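Local structure of N-ACETYLMURAMOYL-L-ALANINE AMIDASE CwlV (Paenibacillus polymyxa, 1JWQ) at residues V4-G16 against E26-E38. The protein probably cleaves the amide bond between N-acetylmuramic acid and L-alanine in peptidoglycan, this chain being its zinc-binding catalytic domain. Residues are numbered along the deposited sequence; the frame is centred on the assembly and turned at random.
Sequences VVIDAGHGAKDSG and EKTFNLAMALKVE. With ZN (zinc ion), chain B.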
ATOM      1  N   VAL A   4     -12.646   4.484   2.337  1.00 13.50           N
ATOM      2  CA  VAL A   4     -11.403   3.843   1.935  1.00 12.18           C
ATOM      3  C   VAL A   4     -10.293   4.287   2.875  1.00 11.80           C
ATOM      4  O   VAL A   4     -10.009   5.478   2.982  1.00 13.00           O
ATOM      5  CB  VAL A   4     -11.012   4.252   0.498  1.00 13.47           C
ATOM      6  CG1 VAL A   4      -9.698   3.578   0.096  1.00 13.74           C
ATOM      7  CG2 VAL A   4     -12.125   3.884  -0.464  1.00 13.50           C
ATOM      8  N   VAL A   5      -9.669   3.338   3.563  1.00 10.31           N
ATOM      9  CA  VAL A   5      -8.586   3.692   4.467  1.00 10.39           C
ATOM     10  C   VAL A   5      -7.266   3.282   3.839  1.00  8.53           C
ATOM     11  O   VAL A   5      -7.082   2.131   3.452  1.00  9.59           O
ATOM     12  CB  VAL A   5      -8.751   3.018   5.851  1.00 10.09           C
ATOM     13  CG1 VAL A   5      -7.497   3.240   6.701  1.00 10.32           C
ATOM     14  CG2 VAL A   5      -9.960   3.607   6.563  1.00 11.99           C
ATOM     15  N   ILE A   6      -6.369   4.253   3.706  1.00  9.06           N
ATOM     16  CA  ILE A   6      -5.055   4.020   3.131  1.00  9.92           C
ATOM     17  C   ILE A   6      -4.061   4.172   4.265  1.00 10.55           C
ATOM     18  O   ILE A   6      -4.009   5.209   4.927  1.00 11.26           O
ATOM     19  CB  ILE A   6      -4.720   5.042   2.035  1.00 10.51           C
ATOM     20  CG1 ILE A   6      -5.803   5.020   0.953  1.00 10.53           C
ATOM     21  CG2 ILE A   6      -3.347   4.731   1.446  1.00  8.13           C
ATOM     22  CD1 ILE A   6      -5.910   3.716   0.194  1.00 11.57           C
ATOM     23  N   ASP A   7      -3.276   3.125   4.470  1.00  9.48           N
ATOM     24  CA  ASP A   7      -2.302   3.084   5.539  1.00 10.34           C
ATOM     25  C   ASP A   7      -0.872   3.074   5.014  1.00 10.74           C
ATOM     26  O   ASP A   7      -0.428   2.090   4.412  1.00 10.91           O
ATOM     27  CB  ASP A   7      -2.570   1.834   6.382  1.00  8.61           C
ATOM     28  CG  ASP A   7      -1.554   1.642   7.478  1.00  9.15           C
ATOM     29  OD1 ASP A   7      -0.907   0.575   7.499  1.00 11.88           O
ATOM     30  OD2 ASP A   7      -1.408   2.555   8.309  1.00 11.16           O
ATOM     31  N   ALA A   8      -0.163   4.180   5.229  1.00  9.91           N
ATOM     32  CA  ALA A   8       1.231   4.293   4.812  1.00  9.53           C
ATOM     33  C   ALA A   8       2.028   3.641   5.928  1.00 10.10           C
ATOM     34  O   ALA A   8       2.095   4.166   7.034  1.00 11.04           O
ATOM     35  CB  ALA A   8       1.627   5.760   4.671  1.00 10.11           C
ATOM     36  N   GLY A   9       2.622   2.490   5.638  1.00 11.06           N
ATOM     37  CA  GLY A   9       3.372   1.776   6.649  1.00 12.11           C
ATOM     38  C   GLY A   9       4.468   2.558   7.343  1.00 12.54           C
ATOM     39  O   GLY A   9       5.104   3.432   6.749  1.00 12.26           O
ATOM     40  N   HIS A  10       4.666   2.245   8.619  1.00 11.73           N
ATOM     41  CA  HIS A  10       5.711   2.855   9.430  1.00 11.74           C
ATOM     42  C   HIS A  10       5.524   4.351   9.652  1.00 13.44           C
ATOM     43  O   HIS A  10       4.418   4.872   9.520  1.00 12.24           O
ATOM     44  CB  HIS A  10       7.057   2.565   8.773  1.00 11.73           C
ATOM     45  CG  HIS A  10       7.193   1.142   8.328  1.00 11.11           C
ATOM     46  ND1 HIS A  10       7.255   0.092   9.219  1.00 11.45           N
ATOM     47  CD2 HIS A  10       7.161   0.588   7.094  1.00 10.88           C
ATOM     48  CE1 HIS A  10       7.250  -1.048   8.550  1.00 11.82           C
ATOM     49  NE2 HIS A  10       7.193  -0.776   7.260  1.00 10.06           N
ATOM     50  N   GLY A  11       6.606   5.034  10.011  1.00 13.66           N
ATOM     51  CA  GLY A  11       6.516   6.464  10.238  1.00 13.46           C
ATOM     52  C   GLY A  11       7.259   6.930  11.471  1.00 16.15           C
ATOM     53  O   GLY A  11       7.371   6.200  12.458  1.00 16.77           O
ATOM     54  N   ALA A  12       7.766   8.155  11.405  1.00 17.14           N
ATOM     55  CA  ALA A  12       8.504   8.753  12.509  1.00 18.74           C
ATOM     56  C   ALA A  12       9.686   7.874  12.903  1.00 19.41           C
ATOM     57  O   ALA A  12      10.532   7.556  12.067  1.00 19.83           O
ATOM     58  CB  ALA A  12       7.573   8.968  13.700  1.00 20.48           C
ATOM     59  N   LYS A  13       9.742   7.474  14.169  1.00 20.62           N
ATOM     60  CA  LYS A  13      10.840   6.646  14.649  1.00 20.46           C
ATOM     61  C   LYS A  13      10.972   5.336  13.882  1.00 19.70           C
ATOM     62  O   LYS A  13      12.052   4.752  13.839  1.00 19.35           O
ATOM     63  CB  LYS A  13      10.694   6.373  16.150  1.00 24.10           C
ATOM     64  CG  LYS A  13       9.408   5.675  16.560  1.00 28.05           C
ATOM     65  CD  LYS A  13       9.358   5.508  18.073  1.00 32.63           C
ATOM     66  CE  LYS A  13       8.100   4.780  18.512  1.00 35.05           C
ATOM     67  NZ  LYS A  13       8.031   4.632  19.992  1.00 37.40           N
ATOM     68  N   ASP A  14       9.879   4.877  13.278  1.00 17.69           N
ATOM     69  CA  ASP A  14       9.903   3.642  12.493  1.00 18.04           C
ATOM     70  C   ASP A  14      10.120   4.021  11.032  1.00 17.35           C
ATOM     71  O   ASP A  14       9.195   4.443  10.344  1.00 17.81           O
ATOM     72  CB  ASP A  14       8.582   2.878  12.642  1.00 16.98           C
ATOM     73  CG  ASP A  14       8.590   1.542  11.909  1.00 18.94           C
ATOM     74  OD1 ASP A  14       9.665   1.125  11.421  1.00 17.60           O
ATOM     75  OD2 ASP A  14       7.518   0.902  11.829  1.00 16.68           O
ATOM     76  N   SER A  15      11.354   3.884  10.564  1.00 17.50           N
ATOM     77  CA  SER A  15      11.682   4.234   9.190  1.00 17.61           C
ATOM     78  C   SER A  15      11.318   3.129   8.212  1.00 16.67           C
ATOM     79  O   SER A  15      11.265   3.352   7.005  1.00 15.30           O
ATOM     80  CB  SER A  15      13.177   4.516   9.067  1.00 20.13           C
ATOM     81  OG  SER A  15      13.924   3.348   9.362  1.00 22.43           O
ATOM     82  N   GLY A  16      11.054   1.938   8.736  1.00 16.35           N
ATOM     83  CA  GLY A  16      10.759   0.823   7.862  1.00 17.26           C
ATOM     84  C   GLY A  16      12.100   0.418   7.279  1.00 17.22           C
ATOM     85  O   GLY A  16      13.137   0.673   7.889  1.00 17.13           O
ATOM     86  N   GLU A  26      11.804   3.579   3.804  1.00 13.07           N
ATOM     87  CA  GLU A  26      10.532   3.053   3.328  1.00 13.44           C
ATOM     88  C   GLU A  26       9.360   3.942   3.755  1.00 12.22           C
ATOM     89  O   GLU A  26       8.421   4.151   2.987  1.00 11.11           O
ATOM     90  CB  GLU A  26      10.314   1.638   3.871  1.00 12.31           C
ATOM     91  CG  GLU A  26       8.959   1.045   3.513  1.00 12.22           C
ATOM     92  CD  GLU A  26       8.638  -0.197   4.311  1.00 12.29           C
ATOM     93  OE1 GLU A  26       7.474  -0.655   4.252  1.00 11.26           O
ATOM     94  OE2 GLU A  26       9.548  -0.719   4.996  1.00 11.75           O
ATOM     95  N   LYS A  27       9.409   4.459   4.982  1.00 12.16           N
ATOM     96  CA  LYS A  27       8.327   5.304   5.485  1.00 11.76           C
ATOM     97  C   LYS A  27       8.050   6.484   4.565  1.00 12.00           C
ATOM     98  O   LYS A  27       6.903   6.910   4.408  1.00 13.01           O
ATOM     99  CB  LYS A  27       8.644   5.821   6.898  1.00 12.54           C
ATOM    100  CG  LYS A  27       9.842   6.758   6.988  1.00 13.41           C
ATOM    101  CD  LYS A  27       9.919   7.417   8.365  1.00 15.38           C
ATOM    102  CE  LYS A  27      11.051   8.441   8.436  1.00 17.69           C
ATOM    103  NZ  LYS A  27      11.037   9.210   9.725  1.00 16.95           N
ATOM    104  N   THR A  28       9.112   7.008   3.964  1.00 12.27           N
ATOM    105  CA  THR A  28       9.022   8.144   3.054  1.00 11.62           C
ATOM    106  C   THR A  28       8.259   7.732   1.801  1.00 12.02           C
ATOM    107  O   THR A  28       7.371   8.447   1.335  1.00 11.77           O
ATOM    108  CB  THR A  28      10.432   8.620   2.656  1.00 12.83           C
ATOM    109  OG1 THR A  28      11.212   8.820   3.841  1.00 13.86           O
ATOM    110  CG2 THR A  28      10.360   9.924   1.877  1.00 12.87           C
ATOM    111  N   PHE A  29       8.624   6.577   1.254  1.00 10.37           N
ATOM    112  CA  PHE A  29       7.960   6.050   0.070  1.00 10.10           C
ATOM    113  C   PHE A  29       6.484   5.776   0.359  1.00 10.00           C
ATOM    114  O   PHE A  29       5.612   6.161  -0.416  1.00 11.23           O
ATOM    115  CB  PHE A  29       8.630   4.748  -0.376  1.00  9.94           C
ATOM    116  CG  PHE A  29       7.891   4.028  -1.475  1.00 11.72           C
ATOM    117  CD1 PHE A  29       7.963   4.470  -2.789  1.00 11.47           C
ATOM    118  CD2 PHE A  29       7.102   2.916  -1.184  1.00 11.77           C
ATOM    119  CE1 PHE A  29       7.263   3.819  -3.803  1.00 11.71           C
ATOM    120  CE2 PHE A  29       6.399   2.259  -2.189  1.00 11.04           C
ATOM    121  CZ  PHE A  29       6.480   2.713  -3.504  1.00 13.67           C
ATOM    122  N   ASN A  30       6.208   5.109   1.476  1.00  9.44           N
ATOM    123  CA  ASN A  30       4.838   4.771   1.834  1.00  9.34           C
ATOM    124  C   ASN A  30       3.929   5.986   1.927  1.00 10.00           C
ATOM    125  O   ASN A  30       2.802   5.967   1.435  1.00  9.18           O
ATOM    126  CB  ASN A  30       4.801   4.000   3.159  1.00 10.30           C
ATOM    127  CG  ASN A  30       5.529   2.664   3.075  1.00  9.88           C
ATOM    128  OD1 ASN A  30       5.742   2.130   1.986  1.00  9.53           O
ATOM    129  ND2 ASN A  30       5.899   2.113   4.230  1.00  9.42           N
ATOM    130  N   LEU A  31       4.417   7.045   2.562  1.00 10.86           N
ATOM    131  CA  LEU A  31       3.624   8.258   2.709  1.00 11.59           C
ATOM    132  C   LEU A  31       3.380   8.924   1.356  1.00 10.79           C
ATOM    133  O   LEU A  31       2.255   9.293   1.037  1.00 10.70           O
ATOM    134  CB  LEU A  31       4.329   9.234   3.649  1.00 12.06           C
ATOM    135  CG  LEU A  31       3.607  10.567   3.867  1.00 11.51           C
ATOM    136  CD1 LEU A  31       2.231  10.318   4.472  1.00 12.26           C
ATOM    137  CD2 LEU A  31       4.442  11.436   4.791  1.00 14.36           C
ATOM    138  N   ALA A  32       4.438   9.078   0.566  1.00 12.24           N
ATOM    139  CA  ALA A  32       4.316   9.698  -0.750  1.00 11.45           C
ATOM    140  C   ALA A  32       3.271   8.965  -1.588  1.00 13.35           C
ATOM    141  O   ALA A  32       2.473   9.588  -2.295  1.00 13.55           O
ATOM    142  CB  ALA A  32       5.676   9.686  -1.466  1.00  9.82           C
ATOM    143  N   MET A  33       3.273   7.638  -1.504  1.00 11.97           N
ATOM    144  CA  MET A  33       2.318   6.831  -2.255  1.00 11.71           C
ATOM    145  C   MET A  33       0.898   7.024  -1.728  1.00 10.74           C
ATOM    146  O   MET A  33      -0.036   7.215  -2.504  1.00 10.65           O
ATOM    147  CB  MET A  33       2.691   5.346  -2.179  1.00 12.32           C
ATOM    148  CG  MET A  33       3.942   4.985  -2.960  1.00 13.32           C
ATOM    149  SD  MET A  33       3.788   5.434  -4.701  1.00 16.59           S
ATOM    150  CE  MET A  33       2.228   4.670  -5.101  1.00 11.90           C
ATOM    151  N   ALA A  34       0.745   6.971  -0.408  1.00 10.86           N
ATOM    152  CA  ALA A  34      -0.561   7.146   0.212  1.00 11.34           C
ATOM    153  C   ALA A  34      -1.166   8.496  -0.158  1.00 11.71           C
ATOM    154  O   ALA A  34      -2.353   8.592  -0.476  1.00 11.95           O
ATOM    155  CB  ALA A  34      -0.445   7.018   1.731  1.00 11.87           C
ATOM    156  N   LEU A  35      -0.349   9.541  -0.125  1.00 12.00           N
ATOM    157  CA  LEU A  35      -0.830  10.879  -0.457  1.00 12.88           C
ATOM    158  C   LEU A  35      -1.254  10.971  -1.922  1.00 13.39           C
ATOM    159  O   LEU A  35      -2.238  11.631  -2.247  1.00 13.83           O
ATOM    160  CB  LEU A  35       0.252  11.920  -0.158  1.00 14.48           C
ATOM    161  CG  LEU A  35       0.621  12.066   1.322  1.00 15.53           C
ATOM    162  CD1 LEU A  35       1.706  13.111   1.475  1.00 17.97           C
ATOM    163  CD2 LEU A  35      -0.614  12.451   2.133  1.00 17.70           C
ATOM    164  N   LYS A  36      -0.508  10.314  -2.804  1.00 13.06           N
ATOM    165  CA  LYS A  36      -0.845  10.334  -4.224  1.00 13.07           C
ATOM    166  C   LYS A  36      -2.141   9.571  -4.482  1.00 13.16           C
ATOM    167  O   LYS A  36      -2.984  10.013  -5.265  1.00 12.50           O
ATOM    168  CB  LYS A  36       0.294   9.740  -5.056  1.00 13.45           C
ATOM    169  CG  LYS A  36       1.488  10.667  -5.216  1.00 15.14           C
ATOM    170  CD  LYS A  36       2.636   9.983  -5.940  1.00 19.40           C
ATOM    171  CE  LYS A  36       3.856  10.899  -6.060  1.00 18.38           C
ATOM    172  NZ  LYS A  36       3.561  12.096  -6.893  1.00 21.63           N
ATOM    173  N   VAL A  37      -2.306   8.428  -3.824  1.00 12.85           N
ATOM    174  CA  VAL A  37      -3.521   7.644  -4.005  1.00 12.10           C
ATOM    175  C   VAL A  37      -4.700   8.459  -3.482  1.00 14.10           C
ATOM    176  O   VAL A  37      -5.771   8.476  -4.086  1.00 13.73           O
ATOM    177  CB  VAL A  37      -3.426   6.287  -3.262  1.00 13.22           C
ATOM    178  CG1 VAL A  37      -4.769   5.560  -3.307  1.00 11.92           C
ATOM    179  CG2 VAL A  37      -2.354   5.427  -3.909  1.00 10.41           C
ATOM    180  N   GLU A  38      -4.485   9.160  -2.374  1.00 13.78           N
ATOM    181  CA  GLU A  38      -5.534   9.981  -1.792  1.00 14.94           C
ATOM    182  C   GLU A  38      -5.981  11.062  -2.770  1.00 15.01           C
ATOM    183  O   GLU A  38      -7.177  11.260  -2.987  1.00 14.73           O
ATOM    184  CB  GLU A  38      -5.047  10.639  -0.503  1.00 14.81           C
ATOM    185  CG  GLU A  38      -6.154  11.346   0.264  1.00 17.32           C
ATOM    186  CD  GLU A  38      -5.634  12.191   1.403  1.00 16.96           C
ATOM    187  OE1 GLU A  38      -6.419  12.488   2.325  1.00 20.92           O
ATOM    188  OE2 GLU A  38      -4.446  12.567   1.373  1.00 16.74           O
TER
HETATM  189 ZN    ZN B1001       6.938  -2.074   5.614  1.00 16.91          ZN
HETATM  190  O   HOH W   1       7.612  -3.588   4.456  1.00 13.11           O
HETATM  191  O   HOH W   2       6.553  -3.793   7.020  1.00 15.64           O
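In Glu26 the chain leaves opposite the backbone N (chi1 176°) and stays extended beyond CG, while His10 turns CG anti to its carbonyl carbon (chi1 -45°); the carboxylate and the imidazole therefore converge on one zinc ion. Glu26 OE1 binds the metal at 2.0 Å and His10 NE2 at 2.1 Å, with ring and carboxylate planes 74° apart; His80 and two waters complete the site. At the ring's other nitrogen, in the ring plane, His10 ND1 donates to Asp14 OD2 at 2.7 Å, which, with the zinc on NE2, fixes the ring's rotation, and Gly16 CA lies over the centre of one face. Asn30 is a second-shell residue: its ND2 gives one nearly straight bond to Gly9 O (3.0 Å, from above the carbonyl plane) and another to Glu26 OE1, which probably steadies the metal-bound oxygen. Glu26 OE2 is taken by the backbone N of Ala17.

All this sits at the C-terminal end of strand 2-8, in the beta-alpha-beta unit of strand 2-8, helix 26-42 and strand 47-51 of the open alpha-beta-alpha amidase fold; segment 26-38 runs nearly antiparallel to strand 4-8. Lys27 reaches along the Gly11-Asp14 type II' turn, its NZ bonding Ala12 O at 2.9 Å and forming a salt bridge with Asp56, while its backbone N donates to Ser15 O. With an alanine in its place, Ala12 O would probably lose its lysine donor and Asp56 the salt bridge. Back toward the strand's N-terminal end the contact becomes apolar: Ala8 CB meets Ala34 CB at 3.8 Å, Ile6 CG2 meets Ala34 CB at 3.7 Å, and Ile6 CD1 reaches Val37 CG1.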